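Local coordinates for phenylalanine--tRNA ligase beta subunit (Bacteroides fragilis, PDB 3IG2), which forms, with the alpha subunit, the tetrameric enzyme that attaches L-phenylalanine to tRNA(Phe) at the expense of ATP, this chain being the core domain of the beta subunit, at residues Ser29-Pro43 / Leu54-Phe67. Numbering follows the deposited sequence.
Sequences SLTRAAYYDGLESYP and LSADLNCMRQTLLF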
loop_
_atom_site.group_PDB
_atom_site.type_symbol
_atom_site.label_atom_id
_atom_site.label_comp_id
_atom_site.label_asym_id
_atom_site.label_seq_id
_atom_site.Cartn_x
_atom_site.Cartn_y
_atom_site.Cartn_z
ATOM N N SER B 29 -16.331 8.103 29.107
ATOM C CA SER B 29 -15.518 7.995 30.302
ATOM C C SER B 29 -16.304 7.456 31.491
ATOM O O SER B 29 -15.701 6.900 32.415
ATOM C CB SER B 29 -14.904 9.344 30.613
ATOM O OG SER B 29 -14.028 9.667 29.539
ATOM N N LEU B 30 -17.626 7.616 31.482
ATOM C CA LEU B 30 -18.481 7.041 32.532
ATOM C C LEU B 30 -18.610 5.545 32.227
ATOM O O LEU B 30 -18.934 5.168 31.095
ATOM C CB LEU B 30 -19.853 7.714 32.544
ATOM C CG LEU B 30 -20.959 7.238 33.507
ATOM C CD1 LEU B 30 -20.513 7.255 34.979
ATOM C CD2 LEU B 30 -22.252 8.050 33.349
ATOM N N THR B 31 -18.346 4.709 33.227
ATOM C CA THR B 31 -18.266 3.266 32.999
ATOM C C THR B 31 -18.804 2.440 34.188
ATOM O O THR B 31 -19.401 2.998 35.130
ATOM C CB THR B 31 -16.813 2.876 32.648
ATOM O OG1 THR B 31 -16.777 1.556 32.102
ATOM C CG2 THR B 31 -15.930 2.938 33.879
ATOM N N ARG B 32 -18.556 1.132 34.133
ATOM C CA ARG B 32 -19.099 0.117 35.062
ATOM C C ARG B 32 -18.045 -0.345 36.079
ATOM O O ARG B 32 -17.044 -0.985 35.719
ATOM C CB ARG B 32 -19.602 -1.072 34.230
ATOM C CG ARG B 32 -20.035 -2.313 34.982
ATOM C CD ARG B 32 -20.856 -3.185 34.036
ATOM N NE ARG B 32 -21.093 -4.558 34.503
ATOM C CZ ARG B 32 -22.006 -4.923 35.413
ATOM N NH1 ARG B 32 -22.787 -4.023 36.011
ATOM N NH2 ARG B 32 -22.131 -6.202 35.750
ATOM N N ALA B 33 -18.271 -0.006 37.351
ATOM C CA ALA B 33 -17.364 -0.359 38.442
ATOM C C ALA B 33 -17.084 -1.889 38.512
ATOM O O ALA B 33 -15.979 -2.313 38.857
ATOM C CB ALA B 33 -17.937 0.159 39.801
ATOM N N ALA B 34 -18.079 -2.697 38.143
ATOM C CA ALA B 34 -17.978 -4.154 38.258
ATOM C C ALA B 34 -16.947 -4.736 37.292
ATOM O O ALA B 34 -16.455 -5.831 37.512
ATOM C CB ALA B 34 -19.349 -4.814 38.071
ATOM N N TYR B 35 -16.594 -3.988 36.244
ATOM C CA TYR B 35 -15.518 -4.400 35.370
ATOM C C TYR B 35 -14.214 -4.549 36.160
ATOM O O TYR B 35 -13.367 -5.343 35.814
ATOM C CB TYR B 35 -15.283 -3.369 34.277
ATOM C CG TYR B 35 -16.293 -3.280 33.144
ATOM C CD1 TYR B 35 -17.156 -4.338 32.836
ATOM C CD2 TYR B 35 -16.338 -2.128 32.351
ATOM C CE1 TYR B 35 -18.030 -4.248 31.752
ATOM C CE2 TYR B 35 -17.200 -2.022 31.262
ATOM C CZ TYR B 35 -18.038 -3.089 30.976
ATOM O OH TYR B 35 -18.890 -2.979 29.929
ATOM N N TYR B 36 -14.067 -3.777 37.229
ATOM C CA TYR B 36 -12.820 -3.744 37.979
ATOM C C TYR B 36 -12.760 -4.761 39.138
ATOM O O TYR B 36 -11.747 -4.867 39.825
ATOM C CB TYR B 36 -12.569 -2.303 38.459
ATOM C CG TYR B 36 -12.424 -1.328 37.304
ATOM C CD1 TYR B 36 -11.159 -1.037 36.761
ATOM C CD2 TYR B 36 -13.548 -0.721 36.720
ATOM C CE1 TYR B 36 -11.019 -0.159 35.685
ATOM C CE2 TYR B 36 -13.410 0.157 35.648
ATOM C CZ TYR B 36 -12.142 0.429 35.135
ATOM O OH TYR B 36 -12.011 1.306 34.081
ATOM N N ASP B 37 -13.834 -5.518 39.333
ATOM C CA ASP B 37 -13.922 -6.482 40.434
ATOM C C ASP B 37 -12.758 -7.450 40.477
ATOM O O ASP B 37 -12.471 -8.141 39.499
ATOM C CB ASP B 37 -15.230 -7.262 40.349
ATOM C CG ASP B 37 -16.412 -6.468 40.868
ATOM O OD1 ASP B 37 -17.568 -6.764 40.466
ATOM O OD2 ASP B 37 -16.183 -5.556 41.700
ATOM N N GLY B 38 -12.079 -7.477 41.614
ATOM C CA GLY B 38 -10.994 -8.419 41.838
ATOM C C GLY B 38 -9.754 -8.198 40.990
ATOM O O GLY B 38 -8.853 -9.033 40.985
ATOM N N LEU B 39 -9.702 -7.089 40.265
ATOM C CA LEU B 39 -8.526 -6.791 39.454
ATOM C C LEU B 39 -7.416 -6.292 40.349
ATOM O O LEU B 39 -7.682 -5.671 41.386
ATOM C CB LEU B 39 -8.813 -5.736 38.392
ATOM C CG LEU B 39 -9.668 -6.056 37.160
ATOM C CD1 LEU B 39 -9.600 -4.842 36.266
ATOM C CD2 LEU B 39 -9.279 -7.349 36.381
ATOM N N GLU B 40 -6.179 -6.583 39.941
ATOM C CA GLU B 40 -4.992 -6.102 40.638
ATOM C C GLU B 40 -4.331 -4.977 39.854
ATOM O O GLU B 40 -3.715 -4.099 40.444
ATOM C CB GLU B 40 -3.990 -7.243 40.888
ATOM N N SER B 41 -4.463 -4.985 38.529
ATOM C CA SER B 41 -3.775 -3.981 37.726
ATOM C C SER B 41 -4.458 -2.618 37.855
ATOM O O SER B 41 -3.783 -1.593 37.951
ATOM C CB SER B 41 -3.667 -4.431 36.267
ATOM O OG SER B 41 -4.941 -4.810 35.771
ATOM N N TYR B 42 -5.790 -2.616 37.868
ATOM C CA TYR B 42 -6.587 -1.395 38.133
ATOM C C TYR B 42 -7.604 -1.700 39.211
ATOM O O TYR B 42 -8.760 -1.973 38.897
ATOM C CB TYR B 42 -7.289 -0.859 36.862
ATOM C CG TYR B 42 -6.277 -0.546 35.792
ATOM C CD1 TYR B 42 -5.616 0.686 35.759
ATOM C CD2 TYR B 42 -5.941 -1.511 34.850
ATOM C CE1 TYR B 42 -4.630 0.937 34.795
ATOM C CE2 TYR B 42 -4.989 -1.277 33.901
ATOM C CZ TYR B 42 -4.337 -0.063 33.872
ATOM O OH TYR B 42 -3.389 0.103 32.901
ATOM N N PRO B 43 -7.178 -1.637 40.487
ATOM C CA PRO B 43 -8.033 -2.110 41.574
ATOM C C PRO B 43 -9.310 -1.316 41.742
ATOM O O PRO B 43 -9.366 -0.103 41.504
ATOM C CB PRO B 43 -7.158 -1.954 42.816
ATOM C CG PRO B 43 -5.772 -1.769 42.294
ATOM C CD PRO B 43 -5.892 -1.124 40.991
ATOM N N LEU B 54 -25.720 6.811 37.694
ATOM C CA LEU B 54 -26.925 6.627 36.860
ATOM C C LEU B 54 -27.497 5.222 36.925
ATOM O O LEU B 54 -28.711 5.046 36.825
ATOM C CB LEU B 54 -26.643 6.909 35.389
ATOM C CG LEU B 54 -26.326 8.310 34.897
ATOM C CD1 LEU B 54 -26.380 8.274 33.406
ATOM C CD2 LEU B 54 -27.320 9.326 35.445
ATOM N N SER B 55 -26.613 4.225 37.025
ATOM C CA SER B 55 -27.009 2.816 37.119
ATOM C C SER B 55 -25.781 2.039 37.522
ATOM O O SER B 55 -24.686 2.590 37.553
ATOM C CB SER B 55 -27.476 2.287 35.759
ATOM O OG SER B 55 -26.382 2.274 34.863
ATOM N N ALA B 56 -25.949 0.742 37.764
ATOM C CA ALA B 56 -24.799 -0.130 37.995
ATOM C C ALA B 56 -23.796 -0.118 36.854
ATOM O O ALA B 56 -22.618 -0.437 37.053
ATOM C CB ALA B 56 -25.269 -1.549 38.258
ATOM N N ASP B 57 -24.233 0.237 35.650
ATOM C CA ASP B 57 -23.303 0.240 34.507
ATOM C C ASP B 57 -22.672 1.591 34.276
ATOM O O ASP B 57 -21.861 1.755 33.378
ATOM C CB ASP B 57 -24.033 -0.195 33.237
ATOM C CG ASP B 57 -24.612 -1.593 33.360
ATOM O OD1 ASP B 57 -24.124 -2.344 34.228
ATOM O OD2 ASP B 57 -25.552 -1.942 32.614
ATOM N N LEU B 58 -23.074 2.567 35.071
ATOM C CA LEU B 58 -22.640 3.935 34.890
ATOM C C LEU B 58 -22.473 4.600 36.265
ATOM O O LEU B 58 -23.257 5.452 36.659
ATOM C CB LEU B 58 -23.667 4.686 34.021
ATOM C CG LEU B 58 -23.815 4.289 32.543
ATOM C CD1 LEU B 58 -24.966 5.059 31.905
ATOM C CD2 LEU B 58 -22.544 4.535 31.774
ATOM N N ASN B 59 -21.439 4.200 36.990
ATOM C CA ASN B 59 -21.313 4.585 38.376
ATOM C C ASN B 59 -19.921 5.063 38.744
ATOM O O ASN B 59 -19.654 5.342 39.905
ATOM C CB ASN B 59 -21.818 3.462 39.333
ATOM C CG ASN B 59 -21.118 2.105 39.113
ATOM O OD1 ASN B 59 -21.394 1.139 39.832
ATOM N ND2 ASN B 59 -20.235 2.025 38.129
ATOM N N CYS B 60 -19.021 5.131 37.760
ATOM C CA CYS B 60 -17.645 5.521 38.030
ATOM C C CYS B 60 -16.976 6.034 36.771
ATOM O O CYS B 60 -17.429 5.749 35.661
ATOM C CB CYS B 60 -16.842 4.347 38.635
ATOM S SG CYS B 60 -16.492 2.964 37.497
HETATM N N MSE B 61 -15.886 6.783 36.951
HETATM C CA MSE B 61 -15.060 7.237 35.840
HETATM C C MSE B 61 -14.022 6.182 35.544
HETATM O O MSE B 61 -13.463 5.593 36.473
HETATM C CB MSE B 61 -14.369 8.559 36.199
HETATM C CG MSE B 61 -15.375 9.679 36.585
HETATM SE SE MSE B 61 -16.758 9.958 35.245
HETATM C CE MSE B 61 -15.708 10.837 33.835
ATOM N N ARG B 62 -13.718 5.970 34.260
ATOM C CA ARG B 62 -12.830 4.862 33.879
ATOM C C ARG B 62 -11.416 5.016 34.449
ATOM O O ARG B 62 -10.866 6.121 34.539
ATOM C CB ARG B 62 -12.767 4.705 32.358
ATOM C CG ARG B 62 -12.248 5.951 31.641
ATOM C CD ARG B 62 -12.200 5.741 30.097
ATOM N NE ARG B 62 -11.760 6.977 29.459
ATOM C CZ ARG B 62 -12.009 7.330 28.201
ATOM N NH1 ARG B 62 -12.721 6.542 27.404
ATOM N NH2 ARG B 62 -11.545 8.490 27.752
ATOM N N GLN B 63 -10.844 3.882 34.832
ATOM C CA GLN B 63 -9.464 3.825 35.289
ATOM C C GLN B 63 -8.547 3.416 34.150
ATOM O O GLN B 63 -7.365 3.717 34.171
ATOM C CB GLN B 63 -9.340 2.799 36.412
ATOM C CG GLN B 63 -8.423 3.227 37.508
ATOM C CD GLN B 63 -8.304 2.198 38.642
ATOM O OE1 GLN B 63 -9.298 1.583 39.095
ATOM N NE2 GLN B 63 -7.089 2.041 39.128
ATOM N N THR B 64 -9.105 2.684 33.177
ATOM C CA THR B 64 -8.347 2.211 32.023
ATOM C C THR B 64 -9.190 2.422 30.774
ATOM O O THR B 64 -10.434 2.340 30.837
ATOM C CB THR B 64 -7.952 0.689 32.154
ATOM O OG1 THR B 64 -7.251 0.256 30.983
ATOM C CG2 THR B 64 -9.175 -0.220 32.369
ATOM N N LEU B 65 -8.522 2.625 29.646
ATOM C CA LEU B 65 -9.199 2.575 28.348
ATOM C C LEU B 65 -9.648 1.196 27.900
ATOM O O LEU B 65 -10.528 1.063 27.026
ATOM C CB LEU B 65 -8.291 3.144 27.255
ATOM C CG LEU B 65 -7.907 4.636 27.401
ATOM C CD1 LEU B 65 -7.155 5.043 26.183
ATOM C CD2 LEU B 65 -9.140 5.474 27.573
ATOM N N LEU B 66 -9.041 0.158 28.442
ATOM C CA LEU B 66 -9.204 -1.178 27.860
ATOM C C LEU B 66 -10.653 -1.554 27.573
ATOM O O LEU B 66 -10.997 -1.968 26.442
ATOM C CB LEU B 66 -8.627 -2.222 28.809
ATOM C CG LEU B 66 -8.896 -3.677 28.462
ATOM C CD1 LEU B 66 -8.206 -4.039 27.157
ATOM C CD2 LEU B 66 -8.375 -4.540 29.588
ATOM N N PHE B 67 -11.494 -1.456 28.603
ATOM C CA PHE B 67 -12.836 -2.038 28.528
ATOM C C PHE B 67 -13.731 -1.417 27.457
ATOM O O PHE B 67 -14.456 -2.130 26.760
ATOM C CB PHE B 67 -13.515 -2.004 29.891
ATOM C CG PHE B 67 -12.728 -2.707 30.962
ATOM C CD1 PHE B 67 -12.361 -4.035 30.814
ATOM C CD2 PHE B 67 -12.369 -2.045 32.126
ATOM C CE1 PHE B 67 -11.651 -4.685 31.814
ATOM C CE2 PHE B 67 -11.662 -2.692 33.130
ATOM C CZ PHE B 67 -11.298 -3.998 32.978
HETATM O O HOH W 1 -20.989 -1.488 38.720
HETATM O O HOH W 2 -4.667 -0.002 30.184
#
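With CG of both Y36 and F67 set anti to their own carbonyl carbons (chi1 -62° and -57°), the two rings meet edge-to-face: F67 CE2 stands over one face of Y36, 3.7 Å from Y36 CE1. The same torsion carries the Y36 hydroxyl to the backbone at the turn ahead of helix 66-75, where Y36 OH accepts from Q63 N at 2.9 Å and, more weakly, from T64 N. Y35 joins the aromatic cluster, its CB lying over the face of F67, 4.0 Å from the ring centroid, while L39 CD1 meets the edge of the F67 ring; Y35 OH is held by E71 on the helix. T64 works twice. Its CB sits over the centre of the Y42 ring in a CH-pi contact, and its OG1 makes a capping bond, accepting from L66 N at the turn that leads into the helix, while a water joins it to Y42 OH. Upstream, strands 30-31 and 60-61 pair antiparallel as two members of a small three-stranded sheet beside the large mixed sheet of this synthetase core domain. T31 N donates to C60 O at 2.8 Å, R62 N to S29 O; N59 and C60 stand together opposite T31 in a classic bulge, and T31 O accepts from N59 N at 3.0 Å. L30 crosses L58 at about a right angle, L30 CG 3.6 Å from L58 CD2. Nearer solvent, the extended R32 reaches D57 in a salt bridge, NH1 to OD1 2.8 Å, guanidinium and carboxylate planes nearly perpendicular. The R62 guanidinium has S29 OG over one face and L65 CD2 over the opposite one; NH1 is in a salt bridge with E88, and NE donates to the backbone O of N91.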